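Local coordinates for protein telomerase reverse transcriptase (Candida tropicalis MYA-3404, PDB 6ZD1) that probably lengthens chromosome ends as the catalytic subunit of telomerase, copying a template within its RNA component into telomeric DNA repeats, at residues 305-308 and 309-313; 316-319 and 320-324; 489-492 and 493-497; 540-544 and 545-549. One frame throughout, in Å; residues are numbered along the deposited sequence.

Interaction 1. Residues 305-308 and 309-313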
ATOM      1  N   SER A 305     -23.729  -0.043   1.533  1.00 78.58           N
ATOM      2  CA  SER A 305     -22.340   0.339   1.307  1.00 87.08           C
ATOM      3  C   SER A 305     -21.441  -0.458   2.246  1.00 76.33           C
ATOM      4  O   SER A 305     -21.509  -0.297   3.469  1.00 82.85           O
ATOM      5  CB  SER A 305     -22.158   1.842   1.515  1.00 85.72           C
ATOM      6  OG  SER A 305     -22.901   2.584   0.562  1.00 74.94           O
ATOM      7  N   VAL A 306     -20.595  -1.309   1.673  1.00 77.21           N
ATOM      8  CA  VAL A 306     -19.791  -2.269   2.422  1.00 84.74           C
ATOM      9  C   VAL A 306     -18.332  -1.832   2.390  1.00 84.10           C
ATOM     10  O   VAL A 306     -17.844  -1.335   1.368  1.00 81.79           O
ATOM     11  CB  VAL A 306     -19.973  -3.688   1.848  1.00 76.99           C
ATOM     12  CG1 VAL A 306     -18.777  -4.553   2.143  1.00 82.89           C
ATOM     13  CG2 VAL A 306     -21.231  -4.323   2.416  1.00 76.01           C
ATOM     14  N   ASN A 307     -17.632  -2.031   3.507  1.00 85.72           N
ATOM     15  CA  ASN A 307     -16.302  -1.466   3.681  1.00 88.41           C
ATOM     16  C   ASN A 307     -15.165  -2.411   3.303  1.00 75.35           C
ATOM     17  O   ASN A 307     -14.022  -1.955   3.210  1.00 81.83           O
ATOM     18  CB  ASN A 307     -16.119  -1.006   5.131  1.00 72.90           C
ATOM     19  CG  ASN A 307     -17.077   0.109   5.511  1.00 83.09           C
ATOM     20  OD1 ASN A 307     -17.473   0.918   4.669  1.00101.08           O
ATOM     21  ND2 ASN A 307     -17.455   0.157   6.782  1.00 84.69           N
ATOM     22  N   SER A 308     -15.427  -3.695   3.068  1.00 73.55           N
ATOM     23  CA  SER A 308     -14.336  -4.626   2.799  1.00 72.12           C
ATOM     24  C   SER A 308     -14.861  -5.831   2.028  1.00 70.76           C
ATOM     25  O   SER A 308     -16.071  -6.036   1.900  1.00 77.31           O
ATOM     26  CB  SER A 308     -13.655  -5.066   4.099  1.00 74.79           C
ATOM     27  OG  SER A 308     -14.550  -5.784   4.932  1.00 74.07           O
ATOM     28  N   THR A 309     -13.924  -6.633   1.511  1.00 56.77           N
ATOM     29  CA  THR A 309     -14.298  -7.802   0.718  1.00 62.03           C
ATOM     30  C   THR A 309     -14.945  -8.882   1.582  1.00 77.43           C
ATOM     31  O   THR A 309     -15.981  -9.448   1.211  1.00 66.68           O
ATOM     32  CB  THR A 309     -13.078  -8.364  -0.014  1.00 51.10           C
ATOM     33  OG1 THR A 309     -12.795  -7.551  -1.160  1.00 66.84           O
ATOM     34  CG2 THR A 309     -13.336  -9.795  -0.466  1.00 65.59           C
ATOM     35  N   ASN A 310     -14.341  -9.192   2.732  1.00 72.82           N
ATOM     36  CA  ASN A 310     -14.927 -10.200   3.610  1.00 76.59           C
ATOM     37  C   ASN A 310     -16.335  -9.810   4.037  1.00 85.40           C
ATOM     38  O   ASN A 310     -17.181 -10.686   4.252  1.00 83.17           O
ATOM     39  CB  ASN A 310     -14.049 -10.423   4.841  1.00 64.02           C
ATOM     40  CG  ASN A 310     -12.677 -10.959   4.490  1.00 66.33           C
ATOM     41  OD1 ASN A 310     -12.261 -10.927   3.333  1.00 79.16           O
ATOM     42  ND2 ASN A 310     -11.961 -11.448   5.494  1.00 67.09           N
ATOM     43  N   GLU A 311     -16.609  -8.509   4.155  1.00 69.16           N
ATOM     44  CA  GLU A 311     -17.967  -8.093   4.485  1.00 86.65           C
ATOM     45  C   GLU A 311     -18.921  -8.368   3.329  1.00 85.43           C
ATOM     46  O   GLU A 311     -20.091  -8.695   3.560  1.00 75.72           O
ATOM     47  CB  GLU A 311     -18.001  -6.612   4.872  1.00 71.55           C
ATOM     48  CG  GLU A 311     -18.996  -6.306   5.989  1.00 86.12           C
ATOM     49  CD  GLU A 311     -19.351  -4.834   6.098  1.00 87.85           C
ATOM     50  OE1 GLU A 311     -20.527  -4.490   5.850  1.00 85.10           O
ATOM     51  OE2 GLU A 311     -18.461  -4.023   6.434  1.00 94.43           O
ATOM     52  N   VAL A 312     -18.436  -8.262   2.089  1.00 82.93           N
ATOM     53  CA  VAL A 312     -19.250  -8.644   0.936  1.00 83.50           C
ATOM     54  C   VAL A 312     -19.623 -10.119   1.026  1.00 73.61           C
ATOM     55  O   VAL A 312     -20.786 -10.497   0.853  1.00 71.21           O
ATOM     56  CB  VAL A 312     -18.505  -8.329  -0.376  1.00 70.87           C
ATOM     57  CG1 VAL A 312     -19.161  -9.032  -1.555  1.00 58.40           C
ATOM     58  CG2 VAL A 312     -18.448  -6.825  -0.609  1.00 75.94           C
ATOM     59  N   ALA A 313     -18.642 -10.965   1.348  1.00 71.63           N
ATOM     60  CA  ALA A 313     -18.896 -12.397   1.447  1.00 75.93           C
ATOM     61  C   ALA A 313     -19.871 -12.709   2.574  1.00 81.30           C
ATOM     62  O   ALA A 313     -20.804 -13.500   2.397  1.00 90.46           O
ATOM     63  CB  ALA A 313     -17.579 -13.142   1.657  1.00 57.88           C
TER

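Interaction 2. Residues 316-319 and 320-324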
ATOM      1  N   ILE A 316     -23.452 -11.801   1.819  1.00 68.87           N
ATOM      2  CA  ILE A 316     -24.045 -12.778   0.909  1.00 70.72           C
ATOM      3  C   ILE A 316     -24.342 -14.087   1.634  1.00 72.03           C
ATOM      4  O   ILE A 316     -25.402 -14.693   1.439  1.00 72.84           O
ATOM      5  CB  ILE A 316     -23.127 -12.994  -0.308  1.00 67.61           C
ATOM      6  CG1 ILE A 316     -23.011 -11.704  -1.113  1.00 52.43           C
ATOM      7  CG2 ILE A 316     -23.652 -14.111  -1.194  1.00 63.98           C
ATOM      8  CD1 ILE A 316     -21.970 -11.765  -2.202  1.00 59.60           C
ATOM      9  N   LEU A 317     -23.409 -14.548   2.472  1.00 71.16           N
ATOM     10  CA  LEU A 317     -23.636 -15.765   3.246  1.00 65.31           C
ATOM     11  C   LEU A 317     -24.801 -15.600   4.213  1.00 76.35           C
ATOM     12  O   LEU A 317     -25.578 -16.538   4.425  1.00 84.11           O
ATOM     13  CB  LEU A 317     -22.367 -16.154   3.999  1.00 67.43           C
ATOM     14  CG  LEU A 317     -21.200 -16.627   3.131  1.00 69.61           C
ATOM     15  CD1 LEU A 317     -20.041 -17.067   4.006  1.00 80.62           C
ATOM     16  CD2 LEU A 317     -21.634 -17.752   2.207  1.00 71.52           C
ATOM     17  N   THR A 318     -24.923 -14.424   4.833  1.00 79.06           N
ATOM     18  CA  THR A 318     -26.099 -14.147   5.650  1.00 75.23           C
ATOM     19  C   THR A 318     -27.354 -14.066   4.788  1.00 77.76           C
ATOM     20  O   THR A 318     -28.419 -14.557   5.181  1.00 77.13           O
ATOM     21  CB  THR A 318     -25.890 -12.856   6.445  1.00 75.97           C
ATOM     22  OG1 THR A 318     -24.738 -13.000   7.286  1.00 72.24           O
ATOM     23  CG2 THR A 318     -27.103 -12.547   7.313  1.00 70.10           C
ATOM     24  N   PHE A 319     -27.238 -13.469   3.598  1.00 67.50           N
ATOM     25  CA  PHE A 319     -28.358 -13.451   2.661  1.00 69.47           C
ATOM     26  C   PHE A 319     -28.766 -14.867   2.277  1.00 69.74           C
ATOM     27  O   PHE A 319     -29.958 -15.194   2.249  1.00 67.99           O
ATOM     28  CB  PHE A 319     -27.974 -12.634   1.424  1.00 65.77           C
ATOM     29  CG  PHE A 319     -29.095 -12.431   0.441  1.00 66.85           C
ATOM     30  CD1 PHE A 319     -30.163 -11.597   0.743  1.00 61.85           C
ATOM     31  CD2 PHE A 319     -29.057 -13.040  -0.806  1.00 63.94           C
ATOM     32  CE1 PHE A 319     -31.187 -11.400  -0.169  1.00 68.64           C
ATOM     33  CE2 PHE A 319     -30.076 -12.848  -1.723  1.00 63.43           C
ATOM     34  CZ  PHE A 319     -31.142 -12.026  -1.405  1.00 77.23           C
ATOM     35  N   ARG A 320     -27.787 -15.736   2.016  1.00 59.71           N
ATOM     36  CA  ARG A 320     -28.104 -17.123   1.698  1.00 66.56           C
ATOM     37  C   ARG A 320     -28.767 -17.816   2.882  1.00 80.41           C
ATOM     38  O   ARG A 320     -29.797 -18.484   2.731  1.00 74.04           O
ATOM     39  CB  ARG A 320     -26.834 -17.867   1.289  1.00 70.90           C
ATOM     40  CG  ARG A 320     -27.049 -19.337   0.995  1.00 62.36           C
ATOM     41  CD  ARG A 320     -25.737 -20.086   1.056  1.00 62.24           C
ATOM     42  NE  ARG A 320     -25.203 -20.088   2.413  1.00 68.94           N
ATOM     43  CZ  ARG A 320     -24.037 -20.619   2.758  1.00 64.61           C
ATOM     44  NH1 ARG A 320     -23.274 -21.191   1.838  1.00 72.39           N
ATOM     45  NH2 ARG A 320     -23.636 -20.579   4.022  1.00 62.88           N
ATOM     46  N   ASN A 321     -28.197 -17.644   4.079  1.00 78.05           N
ATOM     47  CA  ASN A 321     -28.713 -18.328   5.258  1.00 64.94           C
ATOM     48  C   ASN A 321     -30.111 -17.843   5.619  1.00 86.25           C
ATOM     49  O   ASN A 321     -30.986 -18.651   5.951  1.00 79.99           O
ATOM     50  CB  ASN A 321     -27.761 -18.135   6.438  1.00 72.29           C
ATOM     51  CG  ASN A 321     -26.444 -18.863   6.248  1.00 78.44           C
ATOM     52  OD1 ASN A 321     -26.333 -19.765   5.416  1.00 70.20           O
ATOM     53  ND2 ASN A 321     -25.440 -18.480   7.028  1.00 81.97           N
ATOM     54  N   ASP A 322     -30.335 -16.526   5.586  1.00 66.65           N
ATOM     55  CA  ASP A 322     -31.668 -16.010   5.880  1.00 79.43           C
ATOM     56  C   ASP A 322     -32.691 -16.476   4.850  1.00 84.54           C
ATOM     57  O   ASP A 322     -33.863 -16.682   5.190  1.00 90.52           O
ATOM     58  CB  ASP A 322     -31.632 -14.485   5.969  1.00 87.43           C
ATOM     59  CG  ASP A 322     -30.851 -13.994   7.178  1.00 98.88           C
ATOM     60  OD1 ASP A 322     -30.467 -14.838   8.019  1.00 93.65           O
ATOM     61  OD2 ASP A 322     -30.618 -12.771   7.288  1.00 99.90           O
ATOM     62  N   LEU A 323     -32.272 -16.666   3.596  1.00 80.74           N
ATOM     63  CA  LEU A 323     -33.182 -17.228   2.602  1.00 70.88           C
ATOM     64  C   LEU A 323     -33.531 -18.674   2.926  1.00 73.93           C
ATOM     65  O   LEU A 323     -34.688 -19.083   2.789  1.00 82.88           O
ATOM     66  CB  LEU A 323     -32.571 -17.129   1.207  1.00 67.84           C
ATOM     67  CG  LEU A 323     -32.740 -15.779   0.517  1.00 72.30           C
ATOM     68  CD1 LEU A 323     -32.052 -15.788  -0.836  1.00 74.83           C
ATOM     69  CD2 LEU A 323     -34.217 -15.452   0.373  1.00 69.65           C
ATOM     70  N   LEU A 324     -32.552 -19.458   3.383  1.00 75.05           N
ATOM     71  CA  LEU A 324     -32.825 -20.848   3.731  1.00 81.71           C
ATOM     72  C   LEU A 324     -33.739 -20.970   4.939  1.00 74.55           C
ATOM     73  O   LEU A 324     -34.314 -22.042   5.156  1.00 91.96           O
ATOM     74  CB  LEU A 324     -31.520 -21.596   3.999  1.00 72.48           C
ATOM     75  CG  LEU A 324     -30.602 -21.768   2.792  1.00 74.93           C
ATOM     76  CD1 LEU A 324     -29.349 -22.519   3.198  1.00 71.43           C
ATOM     77  CD2 LEU A 324     -31.337 -22.501   1.684  1.00 75.93           C
TER

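Interaction 3. Residues 489-492 and 493-497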
ATOM      1  N   TRP A 489     -35.056  -1.301   0.302  1.00 93.18           N
ATOM      2  CA  TRP A 489     -34.850  -1.480   1.733  1.00100.18           C
ATOM      3  C   TRP A 489     -36.157  -1.521   2.522  1.00108.44           C
ATOM      4  O   TRP A 489     -36.166  -1.234   3.724  1.00117.88           O
ATOM      5  CB  TRP A 489     -33.929  -0.381   2.263  1.00101.27           C
ATOM      6  CG  TRP A 489     -32.739  -0.142   1.375  1.00 96.96           C
ATOM      7  CD1 TRP A 489     -31.765  -1.043   1.045  1.00102.13           C
ATOM      8  CD2 TRP A 489     -32.398   1.076   0.704  1.00 95.54           C
ATOM      9  NE1 TRP A 489     -30.840  -0.460   0.210  1.00 98.81           N
ATOM     10  CE2 TRP A 489     -31.207   0.840  -0.013  1.00 95.11           C
ATOM     11  CE3 TRP A 489     -32.984   2.344   0.641  1.00 93.93           C
ATOM     12  CZ2 TRP A 489     -30.593   1.824  -0.783  1.00 91.52           C
ATOM     13  CZ3 TRP A 489     -32.371   3.319  -0.119  1.00 97.96           C
ATOM     14  CH2 TRP A 489     -31.190   3.054  -0.823  1.00 95.55           C
ATOM     15  N   GLU A 490     -37.263  -1.857   1.865  1.00107.74           N
ATOM     16  CA  GLU A 490     -38.478  -2.285   2.543  1.00105.28           C
ATOM     17  C   GLU A 490     -38.812  -3.735   2.230  1.00114.01           C
ATOM     18  O   GLU A 490     -39.765  -4.282   2.799  1.00113.15           O
ATOM     19  CB  GLU A 490     -39.660  -1.381   2.171  1.00 99.61           C
ATOM     20  CG  GLU A 490     -39.595   0.013   2.781  1.00101.22           C
ATOM     21  CD  GLU A 490     -38.572   0.902   2.104  1.00109.16           C
ATOM     22  OE1 GLU A 490     -38.482   0.863   0.859  1.00113.99           O
ATOM     23  OE2 GLU A 490     -37.849   1.630   2.815  1.00113.57           O
ATOM     24  N   ALA A 491     -38.053  -4.366   1.338  1.00110.11           N
ATOM     25  CA  ALA A 491     -38.192  -5.772   0.975  1.00119.89           C
ATOM     26  C   ALA A 491     -36.825  -6.449   0.961  1.00117.75           C
ATOM     27  O   ALA A 491     -36.475  -7.188   0.038  1.00117.90           O
ATOM     28  CB  ALA A 491     -38.893  -5.921  -0.373  1.00118.27           C
ATOM     29  N   THR A 492     -36.027  -6.192   2.007  1.00111.62           N
ATOM     30  CA  THR A 492     -34.684  -6.761   2.114  1.00102.20           C
ATOM     31  C   THR A 492     -34.693  -8.286   2.111  1.00104.18           C
ATOM     32  O   THR A 492     -33.671  -8.904   1.791  1.00102.45           O
ATOM     33  CB  THR A 492     -34.005  -6.249   3.390  1.00105.24           C
ATOM     34  OG1 THR A 492     -34.186  -4.832   3.492  1.00115.46           O
ATOM     35  CG2 THR A 492     -32.509  -6.560   3.383  1.00105.80           C
ATOM     36  N   GLU A 493     -35.825  -8.903   2.448  1.00105.58           N
ATOM     37  CA  GLU A 493     -35.933 -10.355   2.468  1.00112.06           C
ATOM     38  C   GLU A 493     -35.746 -10.989   1.095  1.00110.01           C
ATOM     39  O   GLU A 493     -35.540 -12.204   1.019  1.00112.21           O
ATOM     40  CB  GLU A 493     -37.293 -10.763   3.036  1.00112.66           C
ATOM     41  CG  GLU A 493     -37.553 -10.275   4.449  1.00106.35           C
ATOM     42  CD  GLU A 493     -38.903 -10.722   4.969  1.00114.89           C
ATOM     43  OE1 GLU A 493     -39.745 -11.144   4.148  1.00109.95           O
ATOM     44  OE2 GLU A 493     -39.120 -10.653   6.197  1.00129.95           O
ATOM     45  N   ASP A 494     -35.813 -10.207   0.015  1.00100.11           N
ATOM     46  CA  ASP A 494     -35.827 -10.745  -1.337  1.00 92.94           C
ATOM     47  C   ASP A 494     -34.702 -10.246  -2.231  1.00 92.56           C
ATOM     48  O   ASP A 494     -34.489 -10.835  -3.296  1.00 91.45           O
ATOM     49  CB  ASP A 494     -37.167 -10.427  -2.024  1.00 93.66           C
ATOM     50  CG  ASP A 494     -38.275 -11.375  -1.606  1.00119.66           C
ATOM     51  OD1 ASP A 494     -38.346 -12.494  -2.158  1.00120.05           O
ATOM     52  OD2 ASP A 494     -39.068 -11.008  -0.712  1.00124.91           O
ATOM     53  N   ASN A 495     -33.994  -9.183  -1.853  1.00 85.57           N
ATOM     54  CA  ASN A 495     -32.941  -8.643  -2.699  1.00 86.26           C
ATOM     55  C   ASN A 495     -31.855  -8.021  -1.834  1.00 79.10           C
ATOM     56  O   ASN A 495     -32.104  -7.597  -0.702  1.00 78.78           O
ATOM     57  CB  ASN A 495     -33.492  -7.620  -3.696  1.00 76.93           C
ATOM     58  CG  ASN A 495     -34.545  -6.731  -3.088  1.00 84.48           C
ATOM     59  OD1 ASN A 495     -35.739  -6.928  -3.307  1.00 93.49           O
ATOM     60  ND2 ASN A 495     -34.111  -5.746  -2.312  1.00 89.70           N
ATOM     61  N   LEU A 496     -30.641  -7.982  -2.383  1.00 75.91           N
ATOM     62  CA  LEU A 496     -29.460  -7.541  -1.656  1.00 74.41           C
ATOM     63  C   LEU A 496     -28.546  -6.756  -2.585  1.00 74.89           C
ATOM     64  O   LEU A 496     -28.165  -7.255  -3.647  1.00 77.14           O
ATOM     65  CB  LEU A 496     -28.705  -8.739  -1.071  1.00 72.15           C
ATOM     66  CG  LEU A 496     -27.306  -8.439  -0.536  1.00 82.42           C
ATOM     67  CD1 LEU A 496     -27.401  -7.622   0.739  1.00 77.68           C
ATOM     68  CD2 LEU A 496     -26.517  -9.723  -0.312  1.00 55.85           C
ATOM     69  N   LEU A 497     -28.201  -5.533  -2.186  1.00 87.40           N
ATOM     70  CA  LEU A 497     -27.256  -4.691  -2.907  1.00 64.37           C
ATOM     71  C   LEU A 497     -26.043  -4.416  -2.030  1.00 62.48           C
ATOM     72  O   LEU A 497     -26.184  -4.089  -0.847  1.00 72.19           O
ATOM     73  CB  LEU A 497     -27.901  -3.366  -3.335  1.00 65.38           C
ATOM     74  CG  LEU A 497     -27.026  -2.379  -4.115  1.00 69.85           C
ATOM     75  CD1 LEU A 497     -26.683  -2.932  -5.492  1.00 59.12           C
ATOM     76  CD2 LEU A 497     -27.701  -1.017  -4.229  1.00 60.95           C
TER

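Interaction 4. Residues 540-544 and 545-549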
ATOM      1  N   GLU A 540     -24.140 -10.280 -15.968  1.00 78.99           N
ATOM      2  CA  GLU A 540     -25.409 -10.700 -15.388  1.00 75.94           C
ATOM      3  C   GLU A 540     -25.594 -12.192 -15.605  1.00 67.52           C
ATOM      4  O   GLU A 540     -25.466 -12.678 -16.732  1.00 71.72           O
ATOM      5  CB  GLU A 540     -26.583  -9.932 -16.011  1.00 68.13           C
ATOM      6  CG  GLU A 540     -27.933 -10.232 -15.373  1.00 75.10           C
ATOM      7  CD  GLU A 540     -29.098  -9.714 -16.196  1.00 91.41           C
ATOM      8  OE1 GLU A 540     -30.176 -10.350 -16.170  1.00 98.88           O
ATOM      9  OE2 GLU A 540     -28.933  -8.677 -16.875  1.00 75.93           O
ATOM     10  N   ILE A 541     -25.896 -12.914 -14.525  1.00 69.19           N
ATOM     11  CA  ILE A 541     -26.265 -14.321 -14.602  1.00 78.08           C
ATOM     12  C   ILE A 541     -27.474 -14.549 -13.707  1.00 77.40           C
ATOM     13  O   ILE A 541     -27.741 -13.784 -12.777  1.00 80.07           O
ATOM     14  CB  ILE A 541     -25.111 -15.277 -14.212  1.00 71.40           C
ATOM     15  CG1 ILE A 541     -24.634 -15.014 -12.787  1.00 71.28           C
ATOM     16  CG2 ILE A 541     -23.956 -15.155 -15.195  1.00 72.67           C
ATOM     17  CD1 ILE A 541     -23.553 -15.972 -12.346  1.00 89.05           C
ATOM     18  N   ASN A 542     -28.232 -15.598 -14.024  1.00 85.40           N
ATOM     19  CA  ASN A 542     -29.443 -15.931 -13.284  1.00 79.50           C
ATOM     20  C   ASN A 542     -29.554 -17.392 -12.877  1.00 88.38           C
ATOM     21  O   ASN A 542     -30.326 -17.694 -11.960  1.00 83.80           O
ATOM     22  CB  ASN A 542     -30.690 -15.550 -14.097  1.00 86.46           C
ATOM     23  CG  ASN A 542     -30.713 -16.180 -15.478  1.00100.20           C
ATOM     24  OD1 ASN A 542     -30.154 -17.255 -15.701  1.00100.83           O
ATOM     25  ND2 ASN A 542     -31.371 -15.510 -16.415  1.00104.88           N
ATOM     26  N   GLY A 543     -28.841 -18.306 -13.526  1.00 84.22           N
ATOM     27  CA  GLY A 543     -28.945 -19.705 -13.168  1.00 85.32           C
ATOM     28  C   GLY A 543     -30.338 -20.277 -13.338  1.00 96.71           C
ATOM     29  O   GLY A 543     -30.868 -20.919 -12.428  1.00 93.80           O
ATOM     30  N   GLU A 544     -30.955 -20.034 -14.495  1.00107.55           N
ATOM     31  CA  GLU A 544     -32.204 -20.688 -14.864  1.00 92.62           C
ATOM     32  C   GLU A 544     -31.968 -21.931 -15.707  1.00106.97           C
ATOM     33  O   GLU A 544     -32.829 -22.300 -16.519  1.00106.84           O
ATOM     34  CB  GLU A 544     -33.119 -19.713 -15.611  1.00 91.00           C
ATOM     35  CG  GLU A 544     -33.700 -18.598 -14.754  1.00104.29           C
ATOM     36  CD  GLU A 544     -34.653 -17.702 -15.530  1.00101.77           C
ATOM     37  OE1 GLU A 544     -34.789 -17.893 -16.758  1.00 89.56           O
ATOM     38  OE2 GLU A 544     -35.268 -16.806 -14.915  1.00103.40           O
ATOM     39  N   ALA A 545     -30.812 -22.577 -15.539  1.00117.05           N
ATOM     40  CA  ALA A 545     -30.335 -23.650 -16.409  1.00114.87           C
ATOM     41  C   ALA A 545     -30.195 -23.185 -17.854  1.00123.11           C
ATOM     42  O   ALA A 545     -30.144 -24.008 -18.775  1.00132.31           O
ATOM     43  CB  ALA A 545     -31.236 -24.890 -16.329  1.00109.33           C
ATOM     44  N   GLY A 546     -30.134 -21.873 -18.066  1.00113.83           N
ATOM     45  CA  GLY A 546     -29.932 -21.318 -19.388  1.00112.82           C
ATOM     46  C   GLY A 546     -28.752 -20.372 -19.441  1.00121.96           C
ATOM     47  O   GLY A 546     -28.244 -20.062 -20.524  1.00125.35           O
ATOM     48  N   SER A 547     -28.307 -19.902 -18.282  1.00100.54           N
ATOM     49  CA  SER A 547     -27.142 -19.037 -18.184  1.00112.54           C
ATOM     50  C   SER A 547     -26.055 -19.719 -17.356  1.00107.46           C
ATOM     51  O   SER A 547     -26.240 -20.816 -16.820  1.00100.39           O
ATOM     52  CB  SER A 547     -27.516 -17.680 -17.579  1.00109.11           C
ATOM     53  OG  SER A 547     -26.368 -16.864 -17.412  1.00 95.21           O
ATOM     54  N   SER A 548     -24.912 -19.044 -17.260  1.00113.53           N
ATOM     55  CA  SER A 548     -23.832 -19.489 -16.397  1.00110.73           C
ATOM     56  C   SER A 548     -24.235 -19.331 -14.933  1.00103.16           C
ATOM     57  O   SER A 548     -25.173 -18.604 -14.595  1.00104.50           O
ATOM     58  CB  SER A 548     -22.555 -18.696 -16.688  1.00100.13           C
ATOM     59  OG  SER A 548     -21.462 -19.178 -15.924  1.00101.41           O
ATOM     60  N   ASN A 549     -23.519 -20.033 -14.056  1.00 89.69           N
ATOM     61  CA  ASN A 549     -23.825 -19.991 -12.634  1.00 90.39           C
ATOM     62  C   ASN A 549     -22.665 -19.533 -11.765  1.00 88.83           C
ATOM     63  O   ASN A 549     -22.831 -19.437 -10.545  1.00 84.21           O
ATOM     64  CB  ASN A 549     -24.308 -21.365 -12.159  1.00 83.60           C
ATOM     65  CG  ASN A 549     -25.772 -21.593 -12.456  1.00111.64           C
ATOM     66  OD1 ASN A 549     -26.632 -21.328 -11.618  1.00116.59           O
ATOM     67  ND2 ASN A 549     -26.067 -22.073 -13.660  1.00115.51           N
TER

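Interaction 1. Residues 305-308 and 309-313
Val306 packs its CG1 methyl against two residues of the first helical turn at once, 3.5 Å from Glu311 CB and, in a second contact, 3.6 Å from Val312 CG2. The two valines cross at about a right angle. Val306 and Glu311 instead run antiparallel past each other, which lays the glutamate chain along the valine and places Glu311 OE1 3.5 Å from Val306 CG2. These apolar contacts continue beyond the segments: Leu498 of strand 495-500 touches both valines, and Leu500 and Leu556, the latter on strand 556-559, also touch Val312. The chain here passes from a loop into helix 309-326, and Ser308 is its N-cap residue. Its carbonyl starts the helical bonding: Val312 N donates to Ser308 O at 3.3 Å, a rather long bond with an N-H...O angle of 147°. With chi1 at 63°, Ser308 OG sits between its own backbone N and carbonyl carbon and comes within 3.5 Å of Glu311 CB, but its hydrogen bond is to Glu614 OE2. The other oxygen of that carboxylate accepts from Asn310 N, so one acidic group of helix 609-637 is bonded at this helix start, a position where the helix dipole would probably favour negative charge. Packing is looser where the glutamate ends: Glu311 OE2 approaches Asn307 N no closer than 3.6 Å and Asn307 CB only to 4.0 Å, a loose approach between two partly exposed residues.

Interaction 2. Residues 316-319 and 320-324
Successive turns of helix 309-326 bring Leu317 against Arg320 and Phe319 against Leu323, the i to i+3 and i to i+4 pairings of an alpha helix. The backbone evidence is a run of four bonds, from Arg320 N to Ile316 O through Leu323 N to Phe319 O; the straightest joins Asp322 N to Thr318 O at 2.8 Å with an angle of 169°. On the buried side, Leu323 CD1 lies over one face of the Phe319 ring, 4.1 Å from its centroid and 27° off the normal, a CH-pi contact whose shortest approach is 3.7 Å, to Phe319 CE2. Phe319 CG is anti to the backbone N (chi1 -174°), which carries the ring away from the helix, beside Leu496 of strand 495-500 and Leu563. On the more exposed side, Leu317 and Arg320 point the same way, and Leu317 CD2 sits 3.7 Å above the guanidinium plane, over its centre. A bend at chi3 turns that group toward Asn321, whose OD1 lies near the guanidinium plane and accepts from Arg320 NE at 3.2 Å and from Arg320 NH2 at 3.1 Å. Both donors reach OD1 from the same face of the amide. Farther round, Thr318 CG2 rests 3.5 Å from Asp322 OD2, while Thr318 OG1 bonds back to Asp314 O. The guanidinium is thus handled in two chemically distinct ways: a methyl packs on its flat face and an amide oxygen takes two of its N-H groups side-on, which together should limit its rotation without neutralising its charge.

Interaction 3. Residues 489-492 and 493-497
Ala491 and Asn495 face one another through a carbonyl and an amide: Ala491 O stands above the flat amide of Asn495, nearer its oxygen end, 3.4 Å from OD1 and 3.6 Å from ND2. The first approach joins two acceptors, so it is packing. Asn495 CG takes the position between its backbone N and carbonyl carbon (chi1 40°), which folds the amide back over the turn; ND2 makes a weak hydrogen bond to Leu488 O. What closes the turn is a backbone bond, Asp494 N to Ala491 O, 3.1 Å long and fairly straight at 162°. Its donor stands above the Ala491 carbonyl plane, 43° out of it, not on a lone pair. The beta carbons divide round this bond. Those of Ala491, Asp494 and Asn495 lie to broadly one side, and Ala491 CB comes within 4.4 Å of Asn495 OD1; Thr492 CB points almost opposite to Ala491 CB. Glu493, at the next corner, points roughly at right angles to Thr492, its carboxylate in a long, weak ion pair with Lys326. Thr492 O and Asn495 O, both acceptors, stand 3.2 Å apart as the chain straightens. Helical-region torsions at Thr492 and Glu493, with the closing bond, define a type I beta turn, delivering the chain from the loop after helix 469-484 into strand 495-500, an outer strand of a four-stranded antiparallel sheet consistent with the reverse transcriptase palm.

Interaction 4. Residues 540-544 and 545-549
Gly543 and Ala545 both adopt left-handed backbone conformations, with phi 61° and 59°, and the loop they shape brings Gly543 CA to 3.2 Å from Asn549 OD1. With no side chain on Gly543, the asparagine amide can settle directly against the backbone. No hydrogen bond joins 540-544 to 545-549; the two lengths of chain meet by packing. The bend is steadied instead from within: Asn542 OD1 accepts from Glu544 N at 3.1 Å, forming an Asx turn, although the N-H stands above the amide plane and the bond is bent to 149°. The same oxygen lies 3.3 Å from Ser547 CB, which places the returning chain beside the turn. Ile541 fills the inner side of the loop. Its CG1 branch lies between the backbone N and carbonyl carbon, while CG2 points away from the carbonyl carbon, and the branches separate their partners: Ile541 CG2 touches Ser547 OG at 3.7 Å, whereas Ile541 CD1 reaches Asn549 C, also at 3.7 Å. Between them, Ser548 O rests 3.3 Å from Ile541 CB. This apolar residue is buried, whereas Glu544, Ala545 and Gly546, at the tip, are exposed within the single-chain assembly. At the base of the loop, strand 539-541 pairs with strand 334-339 through backbone bonds of Ile541 with Met335. From the tip, the Glu544 side chain leads back to the same strand, where OE2 hydrogen-bonds Tyr334 OH. Glu540 forms a salt bridge with Lys518 of helix 511-520, and Asn549, just ahead of strand 550-553, is backbone-bonded to Cys560.

From the N terminus, interaction 1 starts helix 309-326 out of the loop after helix 263-298, and interaction 2 lies farther along that helix, their centres about 15 Å apart. Interaction 3 then turns the chain into strand 495-500, and interaction 4 rounds the loop that leads from strand 539-541 toward strand 550-553. All four are in series; none nests or crosses. Interactions 2 and 3 nevertheless meet in space: Phe319 CD1 packs 3.7 Å from Leu496 CB, and Leu323 CD2 lies 3.6 Å from Glu493 O, joining the helix to the strand and to the turn before it. Interactions 3 and 4 reach the two outermost strands of the same antiparallel sheet, about 21 Å apart between centres.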